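Local coordinates for protein N-formylglutamate amidohydrolase (Ralstonia eutropha, PDB 2Q7S) that binds a zinc ion and is probably a metal-dependent hydrolase that releases formate from N-formylglutamate, at residues 28-34 with 73-79; 51-57 with 256-262. One frame throughout, in Å; residues are numbered along the deposited sequence.

Contact 1 of 2, residues 28-34 with 73-79; sequences CDSPHSG and LAATFPR. With ZN (zinc ion), chain C.
Adjacent parallel strands can present a metal ligand beyond their C-terminal ends. Strands 28-30 and 73-75 have axes 4.6 Å apart, 12° from parallel, pairing Asp29 with Leu73 and Ser30 with Ala74. Leu73 N donates to Cys28 O (2.8 Å), Ser30 N to Leu73 O (2.8 Å), Ala75 N to Ser30 O (3.1 Å). One water accepts from Gly34 N (3.0 Å), within hydrogen-bonding distance of Pro31 O (2.9 Å) and Phe77 O (2.6 Å); a second accepts from Arg79 N (3.0 Å), near His32 O (2.9 Å) and Gly34 O (2.7 Å); a third links Ala75 O (2.7 Å) to Ser33 OG (2.6 Å), which bonds Ser30 OG (2.6 Å). Tyr148, His168 and Asn170 meet the Asp29 carboxylate. His32 (chi1 m) binds zinc through ND1 (2.1 Å), NE2 hydrogen-bonding Asp83; the Arg79 guanidinium stacks on its ring (centres 3.7 Å apart), its NH1 hydrogen-bonded to Gly53 O and NE salt-bridged to Asp83. Strands 14-17 and 166-174 flank the pair; helices 134-163 and 58-61 meet Leu73 and Ala74.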
ATOM      1  N   CYS A  28      -9.268  -3.566  -2.418  1.00 12.03           N
ATOM      2  CA  CYS A  28      -7.849  -3.345  -2.695  1.00 12.57           C
ATOM      3  C   CYS A  28      -7.490  -1.896  -2.424  1.00 16.30           C
ATOM      4  O   CYS A  28      -8.221  -1.004  -2.840  1.00 18.15           O
ATOM      5  CB  CYS A  28      -7.517  -3.751  -4.124  1.00 12.86           C
ATOM      6  SG  CYS A  28      -7.818  -5.460  -4.465  1.00 17.28           S
ATOM      7  N   ASP A  29      -6.416  -1.635  -1.657  1.00 16.23           N
ATOM      8  CA  ASP A  29      -5.988  -0.261  -1.538  1.00 14.30           C
ATOM      9  C   ASP A  29      -4.526  -0.011  -1.962  1.00  9.54           C
ATOM     10  O   ASP A  29      -3.699  -0.846  -1.773  1.00 13.56           O
ATOM     11  CB  ASP A  29      -6.325   0.332  -0.202  1.00 13.05           C
ATOM     12  CG  ASP A  29      -5.389  -0.046   0.858  1.00 14.71           C
ATOM     13  OD1 ASP A  29      -5.222  -1.251   1.069  1.00 17.65           O
ATOM     14  OD2 ASP A  29      -4.865   0.885   1.532  1.00 11.30           O
ATOM     15  N   SER A  30      -4.314   1.151  -2.584  1.00 14.37           N
ATOM     16  CA  SER A  30      -2.999   1.643  -3.010  1.00 12.04           C
ATOM     17  C   SER A  30      -2.771   2.928  -2.158  1.00 11.63           C
ATOM     18  O   SER A  30      -3.099   4.075  -2.581  1.00 10.66           O
ATOM     19  CB  SER A  30      -2.987   1.897  -4.526  1.00 11.54           C
ATOM     20  OG  SER A  30      -1.792   2.473  -5.051  1.00 14.00           O
ATOM     21  N   PRO A  31      -2.137   2.767  -0.988  1.00  9.91           N
ATOM     22  CA  PRO A  31      -1.928   3.934  -0.087  1.00  9.86           C
ATOM     23  C   PRO A  31      -0.804   4.907  -0.480  1.00 12.86           C
ATOM     24  O   PRO A  31      -0.708   5.993   0.073  1.00 15.01           O
ATOM     25  CB  PRO A  31      -1.589   3.275   1.253  1.00  9.21           C
ATOM     26  CG  PRO A  31      -0.993   1.969   0.869  1.00  5.11           C
ATOM     27  CD  PRO A  31      -1.649   1.507  -0.392  1.00 11.26           C
ATOM     28  N   HIS A  32       0.083   4.465  -1.361  1.00 13.20           N
ATOM     29  CA  HIS A  32       1.324   5.125  -1.628  1.00 12.42           C
ATOM     30  C   HIS A  32       1.491   5.725  -2.989  1.00 12.17           C
ATOM     31  O   HIS A  32       2.541   6.265  -3.263  1.00 13.38           O
ATOM     32  CB  HIS A  32       2.428   4.138  -1.346  1.00 14.97           C
ATOM     33  CG  HIS A  32       2.553   3.819   0.099  1.00 15.87           C
ATOM     34  ND1 HIS A  32       3.247   2.735   0.563  1.00 15.47           N
ATOM     35  CD2 HIS A  32       2.060   4.453   1.193  1.00 10.75           C
ATOM     36  CE1 HIS A  32       3.188   2.713   1.885  1.00 19.00           C
ATOM     37  NE2 HIS A  32       2.484   3.752   2.294  1.00 12.82           N
ATOM     38  N   SER A  33       0.440   5.633  -3.821  1.00 13.07           N
ATOM     39  CA  SER A  33       0.487   6.047  -5.200  1.00 14.68           C
ATOM     40  C   SER A  33       0.134   7.515  -5.444  1.00 14.52           C
ATOM     41  O   SER A  33       0.176   7.964  -6.591  1.00 18.09           O
ATOM     42  CB  SER A  33      -0.374   5.144  -6.090  1.00  9.19           C
ATOM     43  OG  SER A  33      -1.710   4.995  -5.626  1.00 13.80           O
ATOM     44  N   GLY A  34      -0.184   8.251  -4.387  1.00 16.84           N
ATOM     45  CA  GLY A  34      -0.542   9.638  -4.529  1.00 13.11           C
ATOM     46  C   GLY A  34       0.601  10.538  -4.927  1.00 12.75           C
ATOM     47  O   GLY A  34       1.685  10.446  -4.356  1.00 11.10           O
ATOM     48  N   LEU A  73      -9.424   1.347  -3.800  1.00 11.74           N
ATOM     49  CA  LEU A  73      -9.137   2.618  -3.166  1.00 13.79           C
ATOM     50  C   LEU A  73      -7.666   3.103  -3.355  1.00 13.35           C
ATOM     51  O   LEU A  73      -6.717   2.374  -3.157  1.00 13.79           O
ATOM     52  CB  LEU A  73      -9.457   2.516  -1.686  1.00 11.54           C
ATOM     53  CG  LEU A  73      -9.059   3.705  -0.753  1.00 16.31           C
ATOM     54  CD1 LEU A  73      -9.913   4.999  -0.993  1.00 13.08           C
ATOM     55  CD2 LEU A  73      -9.184   3.291   0.689  1.00 12.29           C
ATOM     56  N   ALA A  74      -7.502   4.375  -3.719  1.00 15.11           N
ATOM     57  CA  ALA A  74      -6.162   4.911  -3.856  1.00 16.75           C
ATOM     58  C   ALA A  74      -6.012   6.337  -3.317  1.00 15.47           C
ATOM     59  O   ALA A  74      -6.858   7.201  -3.589  1.00 18.49           O
ATOM     60  CB  ALA A  74      -5.735   4.814  -5.311  1.00 14.89           C
ATOM     61  N   ALA A  75      -4.920   6.578  -2.580  1.00 15.41           N
ATOM     62  CA  ALA A  75      -4.568   7.921  -2.069  1.00 16.66           C
ATOM     63  C   ALA A  75      -4.135   8.910  -3.159  1.00 13.53           C
ATOM     64  O   ALA A  75      -3.410   8.546  -4.087  1.00 15.01           O
ATOM     65  CB  ALA A  75      -3.468   7.834  -1.013  1.00 13.53           C
ATOM     66  N   THR A  76      -4.567  10.159  -3.064  1.00 14.85           N
ATOM     67  CA  THR A  76      -4.145  11.174  -4.041  1.00 16.46           C
ATOM     68  C   THR A  76      -3.021  12.050  -3.442  1.00 17.03           C
ATOM     69  O   THR A  76      -2.257  12.689  -4.160  1.00 18.93           O
ATOM     70  CB  THR A  76      -5.316  12.083  -4.529  1.00 17.63           C
ATOM     71  OG1 THR A  76      -5.958  12.639  -3.406  1.00 17.36           O
ATOM     72  CG2 THR A  76      -6.376  11.329  -5.353  1.00 12.80           C
ATOM     73  N   PHE A  77      -2.925  12.050  -2.119  1.00 19.16           N
ATOM     74  CA  PHE A  77      -1.868  12.756  -1.420  1.00 18.11           C
ATOM     75  C   PHE A  77      -0.640  11.870  -1.344  1.00 17.28           C
ATOM     76  O   PHE A  77      -0.774  10.639  -1.383  1.00 13.06           O
ATOM     77  CB  PHE A  77      -2.296  13.159  -0.025  1.00 15.97           C
ATOM     78  CG  PHE A  77      -2.819  12.042   0.792  1.00 21.69           C
ATOM     79  CD1 PHE A  77      -4.183  11.691   0.706  1.00 17.27           C
ATOM     80  CD2 PHE A  77      -1.985  11.319   1.644  1.00 11.84           C
ATOM     81  CE1 PHE A  77      -4.682  10.657   1.368  1.00 16.19           C
ATOM     82  CE2 PHE A  77      -2.521  10.271   2.361  1.00 10.98           C
ATOM     83  CZ  PHE A  77      -3.855   9.951   2.248  1.00 20.12           C
ATOM     84  N   PRO A  78       0.544  12.479  -1.153  1.00 15.71           N
ATOM     85  CA  PRO A  78       1.745  11.673  -1.120  1.00 15.08           C
ATOM     86  C   PRO A  78       1.969  11.036   0.243  1.00 14.33           C
ATOM     87  O   PRO A  78       1.717  11.659   1.295  1.00 11.84           O
ATOM     88  CB  PRO A  78       2.861  12.667  -1.486  1.00 15.07           C
ATOM     89  CG  PRO A  78       2.175  14.044  -1.621  1.00 19.11           C
ATOM     90  CD  PRO A  78       0.859  13.910  -0.951  1.00 18.96           C
ATOM     91  N   ARG A  79       2.457   9.798   0.230  1.00 12.21           N
ATOM     92  CA  ARG A  79       2.747   9.096   1.466  1.00 13.45           C
ATOM     93  C   ARG A  79       3.839   9.749   2.303  1.00 15.39           C
ATOM     94  O   ARG A  79       3.871   9.504   3.518  1.00 14.09           O
ATOM     95  CB  ARG A  79       3.078   7.624   1.209  1.00 13.81           C
ATOM     96  CG  ARG A  79       4.353   7.362   0.523  1.00 14.65           C
ATOM     97  CD  ARG A  79       5.491   7.146   1.478  1.00 24.59           C
ATOM     98  NE  ARG A  79       5.488   5.892   2.211  1.00 22.62           N
ATOM     99  CZ  ARG A  79       6.121   4.769   1.874  1.00 30.39           C
ATOM    100  NH1 ARG A  79       6.796   4.665   0.744  1.00 40.76           N
ATOM    101  NH2 ARG A  79       6.067   3.727   2.685  1.00 30.75           N
TER
HETATM  102 ZN    ZN C 400       4.248   1.195  -0.490  1.00 27.23          ZN
HETATM  103  O   HOH W   1       0.149   8.254  -1.451  1.00 20.08           O
HETATM  104  O   HOH W   2       3.065   9.018  -2.565  1.00 20.02           O
HETATM  105  O   HOH W   3      -3.162   7.014  -6.276  1.00 20.55           O

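Contact 2 of 2, residues 51-57 with 256-262; sequences RGGEDTH and YMEEGTR. With ZN (zinc ion), chain C.
How a single arginine can fill the gap between two irregular segments is seen where residues 51-57 face 256-262. The first opens with a 3-10 segment, 51-53, then bends at Asp55, the centre of an inverse gamma turn (phi/psi -84/67), and ends at His57, with positive phi (66/2), the N-cap of helix 58-61. The second passes from a weakly bonded strand about 257-258 through helical angles at 259-261 to Arg262, also with positive phi (70/14). The nearest CA pairs are Thr56 with Arg262 (6.9 Å) and Gly52 with Glu259 (8.0 Å).

Arg262, chi1 and chi2 both m, lays one guanidinium face against Gly52 and the carbonyl carbon of Arg51, with CD 3.2 Å from Thr56 OG1. Its NH2 donates to Glu259 O (3.2 Å). In the fold, 51-57 is the zinc-ligand loop between helices 47-50 and 58-61, while 256-262 supplies the first strand and turn of a small antiparallel pair (257-258 with 263-264); helix 267-289 backs Tyr256 and His57 through Phe268. Asp55, chi1 m, points away from 256-262 and binds zinc through OD2 (2.1 Å), alongside His32 and His172; Arg253 salt-bridges OD1.

Tyr256, chi1 p, directs OH to Thr56 O (2.6 Å). His57, chi1 m, donates from NE2 to Arg262 O (2.9 Å), with CB 3.9 Å from Tyr256 CE2. Selenomethionine Met257, chi1 p, sets SE 4.0 Å from Thr56 CB. Thr56 OG1 donates to Glu54 OE1 (2.7 Å); Glu54 (chi2 t) accepts a bond from Tyr37 and pairs OE2 with Arg51 NH1 (2.7 Å) by charge alone, OE2 lying out of the guanidinium plane.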
ATOM      1  N   ARG A  51       9.523  12.506  -4.440  1.00 28.81           N
ATOM      2  CA  ARG A  51       8.941  11.559  -5.364  1.00 28.91           C
ATOM      3  C   ARG A  51       9.548  10.147  -5.182  1.00 31.81           C
ATOM      4  O   ARG A  51       8.873   9.142  -5.489  1.00 31.79           O
ATOM      5  CB  ARG A  51       9.042  12.082  -6.813  1.00 27.09           C
ATOM      6  CG  ARG A  51       8.100  13.282  -7.047  1.00 26.15           C
ATOM      7  CD  ARG A  51       8.005  13.682  -8.494  1.00 29.52           C
ATOM      8  NE  ARG A  51       7.629  12.556  -9.386  1.00 39.82           N
ATOM      9  CZ  ARG A  51       6.391  12.084  -9.538  1.00 31.41           C
ATOM     10  NH1 ARG A  51       5.389  12.619  -8.862  1.00 42.80           N
ATOM     11  NH2 ARG A  51       6.143  11.063 -10.337  1.00 24.14           N
ATOM     12  N   GLY A  52      10.775  10.080  -4.633  1.00 28.76           N
ATOM     13  CA  GLY A  52      11.391   8.828  -4.172  1.00 27.09           C
ATOM     14  C   GLY A  52      10.445   7.815  -3.541  1.00 27.27           C
ATOM     15  O   GLY A  52      10.209   6.767  -4.135  1.00 29.82           O
ATOM     16  N   GLY A  53       9.873   8.148  -2.376  1.00 25.81           N
ATOM     17  CA  GLY A  53       8.947   7.281  -1.592  1.00 23.75           C
ATOM     18  C   GLY A  53       7.560   7.001  -2.165  1.00 19.95           C
ATOM     19  O   GLY A  53       6.710   6.370  -1.500  1.00 19.92           O
ATOM     20  N   GLU A  54       7.293   7.494  -3.379  1.00 17.13           N
ATOM     21  CA  GLU A  54       6.069   7.198  -4.060  1.00 15.70           C
ATOM     22  C   GLU A  54       6.096   5.784  -4.629  1.00 10.44           C
ATOM     23  O   GLU A  54       7.035   5.399  -5.312  1.00  7.90           O
ATOM     24  CB  GLU A  54       5.869   8.087  -5.284  1.00 17.31           C
ATOM     25  CG  GLU A  54       5.736   9.513  -5.095  1.00 19.76           C
ATOM     26  CD  GLU A  54       5.583  10.228  -6.425  1.00 18.11           C
ATOM     27  OE1 GLU A  54       5.608   9.575  -7.498  1.00 17.19           O
ATOM     28  OE2 GLU A  54       5.431  11.449  -6.377  1.00 22.70           O
ATOM     29  N   ASP A  55       5.050   5.044  -4.364  1.00 10.91           N
ATOM     30  CA  ASP A  55       4.732   3.855  -5.137  1.00 11.30           C
ATOM     31  C   ASP A  55       3.934   4.238  -6.415  1.00 10.12           C
ATOM     32  O   ASP A  55       2.764   3.862  -6.566  1.00  9.15           O
ATOM     33  CB  ASP A  55       3.884   2.901  -4.332  1.00  4.80           C
ATOM     34  CG  ASP A  55       4.545   2.446  -3.095  1.00 18.37           C
ATOM     35  OD1 ASP A  55       5.581   3.046  -2.673  1.00 12.45           O
ATOM     36  OD2 ASP A  55       3.933   1.538  -2.516  1.00 15.41           O
ATOM     37  N   THR A  56       4.617   4.943  -7.308  1.00  9.24           N
ATOM     38  CA  THR A  56       3.983   5.584  -8.478  1.00 12.70           C
ATOM     39  C   THR A  56       3.325   4.554  -9.412  1.00 14.31           C
ATOM     40  O   THR A  56       3.855   3.437  -9.632  1.00 12.64           O
ATOM     41  CB  THR A  56       5.022   6.448  -9.259  1.00 13.26           C
ATOM     42  OG1 THR A  56       5.924   7.018  -8.326  1.00 16.23           O
ATOM     43  CG2 THR A  56       4.375   7.553 -10.103  1.00  9.08           C
ATOM     44  N   HIS A  57       2.154   4.953  -9.927  1.00 14.20           N
ATOM     45  CA  HIS A  57       1.336   4.189 -10.882  1.00 14.21           C
ATOM     46  C   HIS A  57       0.728   2.874 -10.372  1.00 11.51           C
ATOM     47  O   HIS A  57       0.110   2.181 -11.145  1.00  8.78           O
ATOM     48  CB  HIS A  57       2.135   3.850 -12.134  1.00 15.05           C
ATOM     49  CG  HIS A  57       2.869   4.997 -12.730  1.00  7.85           C
ATOM     50  ND1 HIS A  57       2.239   6.161 -13.114  1.00 13.89           N
ATOM     51  CD2 HIS A  57       4.177   5.148 -13.049  1.00 13.02           C
ATOM     52  CE1 HIS A  57       3.141   7.004 -13.597  1.00 19.22           C
ATOM     53  NE2 HIS A  57       4.319   6.408 -13.586  1.00 16.05           N
ATOM     54  N   TYR A 256       8.139  -1.827 -14.127  1.00 16.42           N
ATOM     55  CA  TYR A 256       7.140  -0.991 -14.788  1.00 15.49           C
ATOM     56  C   TYR A 256       7.478   0.482 -14.977  1.00 14.08           C
ATOM     57  O   TYR A 256       6.866   1.121 -15.820  1.00 13.68           O
ATOM     58  CB  TYR A 256       5.791  -1.125 -14.055  1.00 16.62           C
ATOM     59  CG  TYR A 256       5.706  -0.466 -12.713  1.00 14.25           C
ATOM     60  CD1 TYR A 256       6.043  -1.156 -11.565  1.00 15.24           C
ATOM     61  CD2 TYR A 256       5.260   0.828 -12.600  1.00 16.85           C
ATOM     62  CE1 TYR A 256       5.916  -0.558 -10.320  1.00 19.57           C
ATOM     63  CE2 TYR A 256       5.161   1.452 -11.388  1.00 15.52           C
ATOM     64  CZ  TYR A 256       5.482   0.739 -10.228  1.00  7.50           C
ATOM     65  OH  TYR A 256       5.359   1.366  -9.006  1.00 16.60           O
HETATM   66  N   MSE A 257       8.458   1.007 -14.239  1.00 11.97           N
HETATM   67  CA  MSE A 257       8.834   2.413 -14.352  1.00 18.26           C
HETATM   68  C   MSE A 257      10.327   2.606 -14.259  1.00 18.87           C
HETATM   69  O   MSE A 257      11.072   1.708 -13.817  1.00 18.26           O
HETATM   70  CB  MSE A 257       8.160   3.245 -13.263  1.00 15.72           C
HETATM   71  CG  MSE A 257       8.431   2.719 -11.906  1.00 18.92           C
HETATM   72 SE   MSE A 257       7.780   3.823 -10.426  0.75 20.64          SE
HETATM   73  CE  MSE A 257       9.407   4.596  -9.748  1.00 16.01           C
ATOM     74  N   GLU A 258      10.738   3.801 -14.659  1.00 18.13           N
ATOM     75  CA  GLU A 258      12.117   4.252 -14.516  1.00 20.22           C
ATOM     76  C   GLU A 258      12.237   4.989 -13.197  1.00 20.16           C
ATOM     77  O   GLU A 258      11.605   6.023 -12.986  1.00 20.70           O
ATOM     78  CB  GLU A 258      12.510   5.161 -15.673  1.00 21.63           C
ATOM     79  CG  GLU A 258      12.492   4.477 -17.003  1.00 26.74           C
ATOM     80  CD  GLU A 258      13.502   3.341 -17.060  1.00 40.10           C
ATOM     81  OE1 GLU A 258      14.674   3.590 -16.683  1.00 47.37           O
ATOM     82  OE2 GLU A 258      13.137   2.216 -17.468  1.00 34.09           O
ATOM     83  N   GLU A 259      13.033   4.437 -12.292  1.00 21.82           N
ATOM     84  CA  GLU A 259      13.074   4.943 -10.915  1.00 23.52           C
ATOM     85  C   GLU A 259      13.520   6.403 -10.805  1.00 22.34           C
ATOM     86  O   GLU A 259      13.065   7.132  -9.928  1.00 21.70           O
ATOM     87  CB  GLU A 259      13.913   4.015 -10.030  1.00 24.56           C
ATOM     88  CG  GLU A 259      13.297   2.571  -9.901  1.00 29.48           C
ATOM     89  CD  GLU A 259      13.622   1.923  -8.557  1.00 27.62           C
ATOM     90  OE1 GLU A 259      13.104   2.479  -7.549  1.00 41.25           O
ATOM     91  OE2 GLU A 259      14.405   0.914  -8.507  1.00 26.92           O
ATOM     92  N   GLY A 260      14.385   6.850 -11.704  1.00 21.67           N
ATOM     93  CA  GLY A 260      14.781   8.255 -11.721  1.00 20.78           C
ATOM     94  C   GLY A 260      13.666   9.197 -12.123  1.00 20.36           C
ATOM     95  O   GLY A 260      13.259  10.024 -11.326  1.00 22.61           O
ATOM     96  N   THR A 261      13.148   9.054 -13.348  1.00 20.67           N
ATOM     97  CA  THR A 261      12.104   9.959 -13.871  1.00 19.86           C
ATOM     98  C   THR A 261      10.689   9.633 -13.333  1.00 21.83           C
ATOM     99  O   THR A 261       9.771  10.455 -13.433  1.00 19.14           O
ATOM    100  CB  THR A 261      12.129   9.989 -15.421  1.00 19.06           C
ATOM    101  OG1 THR A 261      11.647   8.753 -15.967  1.00 22.47           O
ATOM    102  CG2 THR A 261      13.560  10.198 -15.922  1.00 19.67           C
ATOM    103  N   ARG A 262      10.546   8.448 -12.733  1.00 23.38           N
ATOM    104  CA  ARG A 262       9.250   7.880 -12.243  1.00 22.89           C
ATOM    105  C   ARG A 262       8.313   7.488 -13.400  1.00 23.22           C
ATOM    106  O   ARG A 262       7.118   7.239 -13.191  1.00 25.37           O
ATOM    107  CB  ARG A 262       8.484   8.813 -11.298  1.00 20.69           C
ATOM    108  CG  ARG A 262       9.128   9.231  -9.958  1.00 27.29           C
ATOM    109  CD  ARG A 262       8.840   8.230  -8.822  1.00 31.96           C
ATOM    110  NE  ARG A 262      10.020   7.408  -8.585  1.00 39.25           N
ATOM    111  CZ  ARG A 262      10.169   6.515  -7.615  1.00 31.19           C
ATOM    112  NH1 ARG A 262       9.168   6.248  -6.770  1.00 18.72           N
ATOM    113  NH2 ARG A 262      11.322   5.830  -7.547  1.00 27.89           N
TER
HETATM  114 ZN    ZN C 400       4.248   1.195  -0.490  1.00 27.23          ZN

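Both contacts are buried and share one zinc ion; each carries one zinc ligand, but they hold their segments together differently. Contact 1 lies about 7 Å from the chain centre and relies on regular pairing of two strands of the main sheet, with water linking the loops that follow. Contact 2, its centre about 14 Å out, includes several partly exposed residues and joins loops by side-chain bonds to backbone carbonyls, with arginine and selenomethionine packing between them. Their segments alternate along the chain and meet directly: His32 O lies 3.0 Å from Asp55 N, and Arg79 NH1 2.8 Å from Gly53 O, both probable hydrogen bonds. Thus the histidine and aspartate ligands are coupled through backbone as well as metal.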